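Beta-1,4-mannanase (Aplysia kurodai, PDB 3VUP) probably hydrolyses the beta-1,4-mannosidic linkages of mannan as a digestive-fluid enzyme of the sea hare, using a TIM-barrel scaffold. Local coordinates at residues A[112-117]-A[160-165]; A[164-169]-A[193-198]; A[186-191]-A[223-228]. All coordinates share one frame; numbering follows the deposited sequence.

From the N terminus, contact 1 comes first: it joins the end of barrel strand 105-112 to the end of strand 157-161, closing a loop of largely helical chain. Where it finishes, contact 2 begins, sharing Glu164 and Gly165, and it brings the base of the long loop after strand 157-161 against the start of helix 197-214. Contact 3 starts within that loop, at 186-191, and reaches past the helix to strand 220-224 and the turn after it. Contacts 2 and 3 therefore cross, whereas contacts 1 and 3 follow in series. Together they join two strand ends, close the following loop, and lay it against the end of strand 220-224.

Contact 1. Residues A[112-117]-A[160-165]; sequences NAAVNQ and MNEPEG
The C-terminal ends of two neighbouring parallel strands of the TIM barrel, 105-112 and 157-161, meet here, the latter running into an Asn-Glu-Pro sequence. Asn112 and Asn161 form the last bridge, and Ala113 N continues it with a hydrogen bond of 2.9 Å to Asn161 O, directed nearly along the carbonyl axis. Both asparagines hold CG anti to the backbone N, so their side chains run alongside each other on one face of the sheet with the amide planes 48° apart. Asn161 ND2 gives Asn112 OD1 a nearly straight bond of 2.9 Å, arriving above the carbonyl plane. The same oxygen takes Ala114 N at 3.0 Å, an Asx turn, so two N-H groups grip it and fix the Asn112 amide.

In clan GH-A glycosidases, to which mannanases of this fold belong, the glutamate of an Asn-Glu-Pro motif at this strand end is the acid/base; Glu162 is consistent with that role. Its OE2 bonds His262 and a bound Tris molecule, which Asn161 ND2 also contacts, while Asn161 OD1 is held by Arg60. Glu162 OE1 lies 3.5 Å from Ala114 CB. Beyond the strands, the methyl of Ala113 sits 3.4 Å from Glu162 O and also touches Pro163 CA. Gly165 CA makes a C-H...O contact of 3.3 Å with Ala113 O, where a side chain would clash.

Contact 2. Residues A[164-169]-A[193-198]; sequences EGMMIP and NKYLYQ
Met167 packs into the tight side of this contact, between the base of the loop that follows strand 157-161 and the residues leading into helix 197-214. With chi2 and chi3 both bent (-49° and -65°), the chain curls so that its methyl CE stands over the centre of the Tyr197 ring, 3.6 Å from the centroid, a CH-pi contact with the sulfur farther out along the same normal in a Met-aromatic arrangement. The sulfur also rests 3.8 Å from Tyr195 CB. Tyr197 in turn stacks on His239 and bonds Tyr240 through its hydroxyl.

The backbones are joined by a single bridge, Met167 with Tyr195, just ahead of Leu196 at the helix N-cap position. Met166 O is gripped twice: Tyr195 N approaches nearly along the carbonyl axis at 2.8 Å, whereas Lys194 N comes from above the carbonyl plane. Ile168 N returns an almost straight bond of 2.9 Å to Tyr195 O. In this way the irregular loop of the barrel's fourth beta-alpha unit, also tethered by the Cys177-Cys244 disulfide, is closed at its base. Met166 and Tyr195 run side by side, CB against CD2, with the Tyr195 hydroxyl bonded to Asp124.

Toward solvent the packing thins. Ile168 CD1 meets Leu196 CD2 at 3.7 Å, and Pro169 CD lies against the Asn193 side chain. One water donates to both Ile168 O, at 2.8 Å, and Tyr195 O, bridging the two segments.

Contact 3. Residues A[186-191]-A[223-228]; sequences SGAGWA and GVWNPK
This surface contact is built on aromatic packing, at the C-terminal end of the TIM barrel, where the loop after strand 157-161 leans on the Trp225 indole just beyond strand 220-224. Residues 186-191 form the loop side, with a type II turn from Gly187 to Trp190. Trp190, its CG in the crowded position between backbone N and carbonyl carbon (chi1 65°), slides past Trp225 in the opposite direction; its CZ3 comes over one face of the Trp225 indole, 3.3 Å from CD1. The planes are inclined by 40°, so the pair overlaps obliquely. Trp190 NE1 bonds Ala114 O, which fixes that ring from its far end.

Toward its other end the Trp225 indole meets Ser186 and Ala188. Ser186 OG lies 3.6 Å from Trp225 CH2, and Ala188 CB 4.0 Å from that same carbon. The serine oxygen accepts from Ala188 N in an ST turn and also bonds Leu183 O, so this edge of the loop is held in place. Asn226 CB covers the opposite face of Trp225, leaving the indole sandwiched, and chi1 of 112° places it away from a staggered position. An alanine at Trp225 would remove the indole on which Trp190, Ser186 and Ala188 rest, and would probably loosen the loop from the end of strand 220-224.

Water bridges finish the polar side: one links Ser186 O to Lys228 NZ, and another accepts from Trp225 NE1 at 2.8 Å while donating a longer bond of 3.3 Å to Ser186 O.

Contact 1. Residues A[112-117]-A[160-165]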
# COMPACT_ATOMS: atom_id res chain seq x y z
N ASN A 112 4.22 -6.99 4.60
CA ASN A 112 4.56 -7.53 3.29
C ASN A 112 4.32 -9.03 3.27
O ASN A 112 4.73 -9.74 4.20
CB ASN A 112 6.03 -7.25 2.99
CG ASN A 112 6.47 -7.75 1.64
OD1 ASN A 112 5.68 -7.78 0.69
ND2 ASN A 112 7.75 -8.13 1.52
N ALA A 113 3.69 -9.52 2.21
CA ALA A 113 3.53 -10.95 1.98
C ALA A 113 4.08 -11.41 0.63
O ALA A 113 3.80 -12.53 0.19
CB ALA A 113 2.06 -11.35 2.11
N ALA A 114 4.89 -10.57 -0.03
CA ALA A 114 5.46 -10.94 -1.34
C ALA A 114 6.68 -11.85 -1.25
O ALA A 114 7.15 -12.35 -2.28
CB ALA A 114 5.81 -9.69 -2.14
N VAL A 115 7.22 -12.01 -0.05
CA VAL A 115 8.28 -12.97 0.23
C VAL A 115 7.87 -13.75 1.46
O VAL A 115 6.96 -13.35 2.18
CB VAL A 115 9.65 -12.28 0.46
CG1 VAL A 115 10.11 -11.57 -0.80
CG2 VAL A 115 9.59 -11.33 1.66
N ASN A 116 8.52 -14.88 1.69
CA ASN A 116 8.23 -15.75 2.82
C ASN A 116 9.50 -15.84 3.65
O ASN A 116 10.24 -16.83 3.58
CB ASN A 116 7.80 -17.12 2.29
CG ASN A 116 7.23 -18.04 3.37
OD1 ASN A 116 7.35 -17.79 4.56
ND2 ASN A 116 6.61 -19.13 2.92
N GLN A 117 9.75 -14.79 4.45
CA GLN A 117 10.97 -14.65 5.25
C GLN A 117 10.67 -14.35 6.72
O GLN A 117 11.56 -13.97 7.48
CB GLN A 117 11.81 -13.49 4.71
CG GLN A 117 12.19 -13.61 3.26
CD GLN A 117 12.81 -12.34 2.71
OE1 GLN A 117 13.03 -11.38 3.45
NE2 GLN A 117 13.10 -12.34 1.42
N MET A 160 -0.89 -3.68 3.76
CA MET A 160 -0.11 -4.83 3.36
C MET A 160 0.22 -4.84 1.90
O MET A 160 -0.65 -4.69 1.03
CB MET A 160 -0.84 -6.12 3.72
CG MET A 160 -0.04 -7.39 3.40
SD MET A 160 -0.80 -8.90 4.03
CE MET A 160 0.36 -9.34 5.31
N ASN A 161 1.50 -5.08 1.63
CA ASN A 161 1.93 -5.34 0.28
C ASN A 161 1.67 -6.78 -0.15
O ASN A 161 2.21 -7.72 0.44
CB ASN A 161 3.42 -5.08 0.15
CG ASN A 161 3.87 -5.22 -1.27
OD1 ASN A 161 3.49 -4.41 -2.11
ND2 ASN A 161 4.62 -6.27 -1.57
N GLU A 162 0.84 -6.92 -1.17
CA GLU A 162 0.63 -8.19 -1.88
C GLU A 162 0.32 -9.39 -0.98
O GLU A 162 1.09 -10.36 -0.95
CB GLU A 162 1.83 -8.47 -2.79
CG GLU A 162 2.05 -7.31 -3.77
CD GLU A 162 3.06 -7.57 -4.87
OE1 GLU A 162 3.82 -8.56 -4.80
OE2 GLU A 162 3.10 -6.75 -5.82
N PRO A 163 -0.82 -9.36 -0.28
CA PRO A 163 -1.24 -10.52 0.52
C PRO A 163 -1.22 -11.81 -0.32
O PRO A 163 -0.97 -12.89 0.21
CB PRO A 163 -2.69 -10.18 0.90
CG PRO A 163 -2.79 -8.69 0.78
CD PRO A 163 -1.85 -8.29 -0.30
N GLU A 164 -1.46 -11.67 -1.62
CA GLU A 164 -1.58 -12.82 -2.51
C GLU A 164 -0.31 -13.64 -2.64
O GLU A 164 -0.37 -14.78 -3.10
CB GLU A 164 -2.09 -12.37 -3.87
CG GLU A 164 -3.41 -11.62 -3.80
CD GLU A 164 -3.27 -10.12 -3.55
OE1 GLU A 164 -2.14 -9.59 -3.56
OE2 GLU A 164 -4.33 -9.47 -3.36
N GLY A 165 0.83 -13.09 -2.24
CA GLY A 165 2.06 -13.87 -2.26
C GLY A 165 1.98 -15.15 -1.44
O GLY A 165 2.63 -16.14 -1.77

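Contact 2. Residues A[164-169]-A[193-198]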
# COMPACT_ATOMS: atom_id res chain seq x y z
N GLU A 164 -1.46 -11.67 -1.62
CA GLU A 164 -1.58 -12.82 -2.51
C GLU A 164 -0.31 -13.64 -2.64
O GLU A 164 -0.37 -14.78 -3.10
CB GLU A 164 -2.09 -12.37 -3.87
CG GLU A 164 -3.41 -11.62 -3.80
CD GLU A 164 -3.27 -10.12 -3.55
OE1 GLU A 164 -2.14 -9.59 -3.56
OE2 GLU A 164 -4.33 -9.47 -3.36
N GLY A 165 0.83 -13.09 -2.24
CA GLY A 165 2.06 -13.87 -2.26
C GLY A 165 1.98 -15.15 -1.44
O GLY A 165 2.63 -16.14 -1.77
N MET A 166 1.17 -15.13 -0.39
CA MET A 166 1.05 -16.30 0.48
C MET A 166 -0.38 -16.80 0.66
O MET A 166 -0.64 -17.62 1.55
CB MET A 166 1.72 -16.04 1.82
CG MET A 166 3.25 -15.93 1.72
SD MET A 166 4.14 -15.88 3.29
CE MET A 166 3.78 -14.22 3.82
N MET A 167 -1.30 -16.36 -0.18
CA MET A 167 -2.66 -16.89 -0.13
C MET A 167 -2.75 -18.22 -0.86
O MET A 167 -2.12 -18.39 -1.91
CB MET A 167 -3.66 -15.91 -0.73
CG MET A 167 -3.72 -14.55 -0.05
SD MET A 167 -3.88 -14.56 1.75
CE MET A 167 -5.49 -15.32 1.96
N ILE A 168 -3.53 -19.15 -0.32
CA ILE A 168 -3.75 -20.43 -0.99
C ILE A 168 -4.72 -20.23 -2.15
O ILE A 168 -5.86 -19.84 -1.93
CB ILE A 168 -4.33 -21.47 -0.01
CG1 ILE A 168 -3.37 -21.68 1.16
CG2 ILE A 168 -4.61 -22.77 -0.75
CD1 ILE A 168 -3.99 -22.40 2.35
N PRO A 169 -4.27 -20.48 -3.38
CA PRO A 169 -5.14 -20.33 -4.55
C PRO A 169 -5.94 -21.61 -4.79
O PRO A 169 -5.60 -22.66 -4.24
CB PRO A 169 -4.14 -20.14 -5.68
CG PRO A 169 -3.00 -21.04 -5.29
CD PRO A 169 -2.92 -20.95 -3.77
N ASN A 193 1.83 -21.34 -0.51
CA ASN A 193 0.39 -21.40 -0.28
C ASN A 193 0.18 -21.56 1.21
O ASN A 193 0.26 -22.67 1.72
CB ASN A 193 -0.21 -22.61 -1.00
CG ASN A 193 -0.14 -22.51 -2.51
OD1 ASN A 193 0.22 -21.47 -3.06
ND2 ASN A 193 -0.49 -23.60 -3.19
N LYS A 194 -0.10 -20.47 1.92
CA LYS A 194 -0.06 -20.46 3.38
C LYS A 194 -1.38 -20.08 4.05
O LYS A 194 -1.76 -20.70 5.04
CB LYS A 194 1.06 -19.51 3.82
CG LYS A 194 1.75 -19.83 5.13
CD LYS A 194 2.96 -18.92 5.26
CE LYS A 194 3.81 -19.24 6.47
NZ LYS A 194 4.93 -18.27 6.54
N TYR A 195 -2.06 -19.05 3.53
CA TYR A 195 -3.20 -18.45 4.25
C TYR A 195 -4.56 -18.61 3.58
O TYR A 195 -4.66 -18.66 2.35
CB TYR A 195 -2.94 -16.97 4.53
CG TYR A 195 -1.69 -16.77 5.34
CD1 TYR A 195 -1.61 -17.24 6.64
CD2 TYR A 195 -0.57 -16.15 4.80
CE1 TYR A 195 -0.46 -17.09 7.38
CE2 TYR A 195 0.59 -16.00 5.54
CZ TYR A 195 0.64 -16.47 6.82
OH TYR A 195 1.80 -16.32 7.55
N LEU A 196 -5.58 -18.67 4.42
CA LEU A 196 -6.98 -18.63 4.00
C LEU A 196 -7.53 -17.21 4.13
O LEU A 196 -7.07 -16.41 4.98
CB LEU A 196 -7.83 -19.61 4.80
CG LEU A 196 -7.51 -21.10 4.64
CD1 LEU A 196 -8.48 -21.97 5.43
CD2 LEU A 196 -7.52 -21.48 3.16
N TYR A 197 -8.52 -16.89 3.31
CA TYR A 197 -9.00 -15.51 3.23
C TYR A 197 -9.71 -15.03 4.48
O TYR A 197 -9.65 -13.85 4.78
CB TYR A 197 -9.83 -15.22 1.97
CG TYR A 197 -8.99 -14.51 0.93
CD1 TYR A 197 -8.74 -13.15 1.01
CD2 TYR A 197 -8.40 -15.21 -0.11
CE1 TYR A 197 -7.94 -12.49 0.07
CE2 TYR A 197 -7.61 -14.57 -1.05
CZ TYR A 197 -7.38 -13.22 -0.96
OH TYR A 197 -6.58 -12.61 -1.90
N GLN A 198 -10.38 -15.90 5.22
CA GLN A 198 -11.04 -15.38 6.42
C GLN A 198 -10.00 -14.77 7.37
O GLN A 198 -10.23 -13.71 7.96
CB GLN A 198 -11.89 -16.45 7.12
CG GLN A 198 -12.73 -15.88 8.26
CD GLN A 198 -13.62 -16.92 8.91
OE1 GLN A 198 -13.73 -18.05 8.42
NE2 GLN A 198 -14.27 -16.55 10.01
O HOH W 1 -6.84 -18.68 0.41

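Contact 3. Residues A[186-191]-A[223-228]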
# COMPACT_ATOMS: atom_id res chain seq x y z
N SER A 186 -3.19 -18.40 -11.30
CA SER A 186 -2.94 -16.97 -11.50
C SER A 186 -1.51 -16.59 -11.15
O SER A 186 -1.02 -15.54 -11.56
CB SER A 186 -3.87 -16.16 -10.60
OG SER A 186 -3.58 -16.40 -9.23
N GLY A 187 -0.86 -17.44 -10.36
CA GLY A 187 0.43 -17.12 -9.79
C GLY A 187 0.35 -16.76 -8.32
O GLY A 187 1.37 -16.76 -7.65
N ALA A 188 -0.85 -16.45 -7.83
CA ALA A 188 -1.02 -16.21 -6.40
C ALA A 188 -0.47 -17.39 -5.61
O ALA A 188 -0.59 -18.55 -6.05
CB ALA A 188 -2.49 -15.99 -6.07
N GLY A 189 0.14 -17.09 -4.47
CA GLY A 189 0.74 -18.11 -3.63
C GLY A 189 2.19 -18.43 -3.93
O GLY A 189 2.73 -19.40 -3.40
N TRP A 190 2.84 -17.59 -4.72
CA TRP A 190 4.20 -17.88 -5.18
C TRP A 190 5.20 -18.05 -4.06
O TRP A 190 6.15 -18.82 -4.19
CB TRP A 190 4.71 -16.80 -6.14
CG TRP A 190 4.86 -15.43 -5.52
CD1 TRP A 190 5.97 -14.94 -4.89
CD2 TRP A 190 3.88 -14.38 -5.48
NE1 TRP A 190 5.74 -13.65 -4.46
CE2 TRP A 190 4.46 -13.29 -4.80
CE3 TRP A 190 2.56 -14.26 -5.94
CZ2 TRP A 190 3.78 -12.09 -4.59
CZ3 TRP A 190 1.89 -13.07 -5.72
CH2 TRP A 190 2.50 -12.00 -5.05
N ALA A 191 5.00 -17.32 -2.96
CA ALA A 191 5.93 -17.38 -1.84
C ALA A 191 5.61 -18.56 -0.92
O ALA A 191 6.37 -18.86 0.00
CB ALA A 191 5.93 -16.06 -1.08
N GLY A 223 -2.18 -2.94 -1.11
CA GLY A 223 -1.68 -3.10 -2.46
C GLY A 223 -1.73 -4.53 -2.98
O GLY A 223 -0.95 -5.38 -2.54
N VAL A 224 -2.66 -4.80 -3.89
CA VAL A 224 -2.77 -6.15 -4.44
C VAL A 224 -1.70 -6.39 -5.49
O VAL A 224 -1.29 -5.48 -6.21
CB VAL A 224 -4.17 -6.46 -5.02
CG1 VAL A 224 -5.24 -6.31 -3.95
CG2 VAL A 224 -4.49 -5.59 -6.24
N TRP A 225 -1.27 -7.64 -5.63
CA TRP A 225 -0.22 -7.96 -6.58
C TRP A 225 -0.66 -7.83 -8.03
O TRP A 225 0.15 -7.63 -8.93
CB TRP A 225 0.36 -9.35 -6.28
CG TRP A 225 0.10 -10.45 -7.29
CD1 TRP A 225 1.03 -11.00 -8.13
CD2 TRP A 225 -1.13 -11.17 -7.52
NE1 TRP A 225 0.46 -12.00 -8.88
CE2 TRP A 225 -0.86 -12.12 -8.53
CE3 TRP A 225 -2.43 -11.08 -7.01
CZ2 TRP A 225 -1.84 -12.99 -9.02
CZ3 TRP A 225 -3.40 -11.95 -7.51
CH2 TRP A 225 -3.10 -12.89 -8.50
N ASN A 226 -1.98 -7.95 -8.23
CA ASN A 226 -2.59 -8.04 -9.54
C ASN A 226 -4.08 -7.84 -9.25
O ASN A 226 -4.59 -8.39 -8.28
CB ASN A 226 -2.31 -9.44 -10.10
CG ASN A 226 -2.80 -9.63 -11.53
OD1 ASN A 226 -3.95 -9.34 -11.85
ND2 ASN A 226 -1.91 -10.13 -12.40
N PRO A 227 -4.80 -7.06 -10.09
CA PRO A 227 -6.22 -6.87 -9.80
C PRO A 227 -7.08 -8.14 -9.88
O PRO A 227 -8.25 -8.07 -9.52
CB PRO A 227 -6.66 -5.86 -10.87
CG PRO A 227 -5.66 -6.02 -11.96
CD PRO A 227 -4.36 -6.30 -11.27
N LYS A 228 -6.51 -9.27 -10.31
CA LYS A 228 -7.24 -10.53 -10.28
C LYS A 228 -7.86 -10.87 -8.92
O LYS A 228 -8.85 -11.60 -8.89
CB LYS A 228 -6.36 -11.68 -10.76
CG LYS A 228 -6.15 -11.68 -12.27
CD LYS A 228 -5.16 -12.73 -12.72
CE LYS A 228 -4.96 -12.66 -14.23
NZ LYS A 228 -4.06 -13.75 -14.71
O HOH W 2 -1.63 -13.72 -13.37
O HOH W 3 1.50 -13.51 -10.98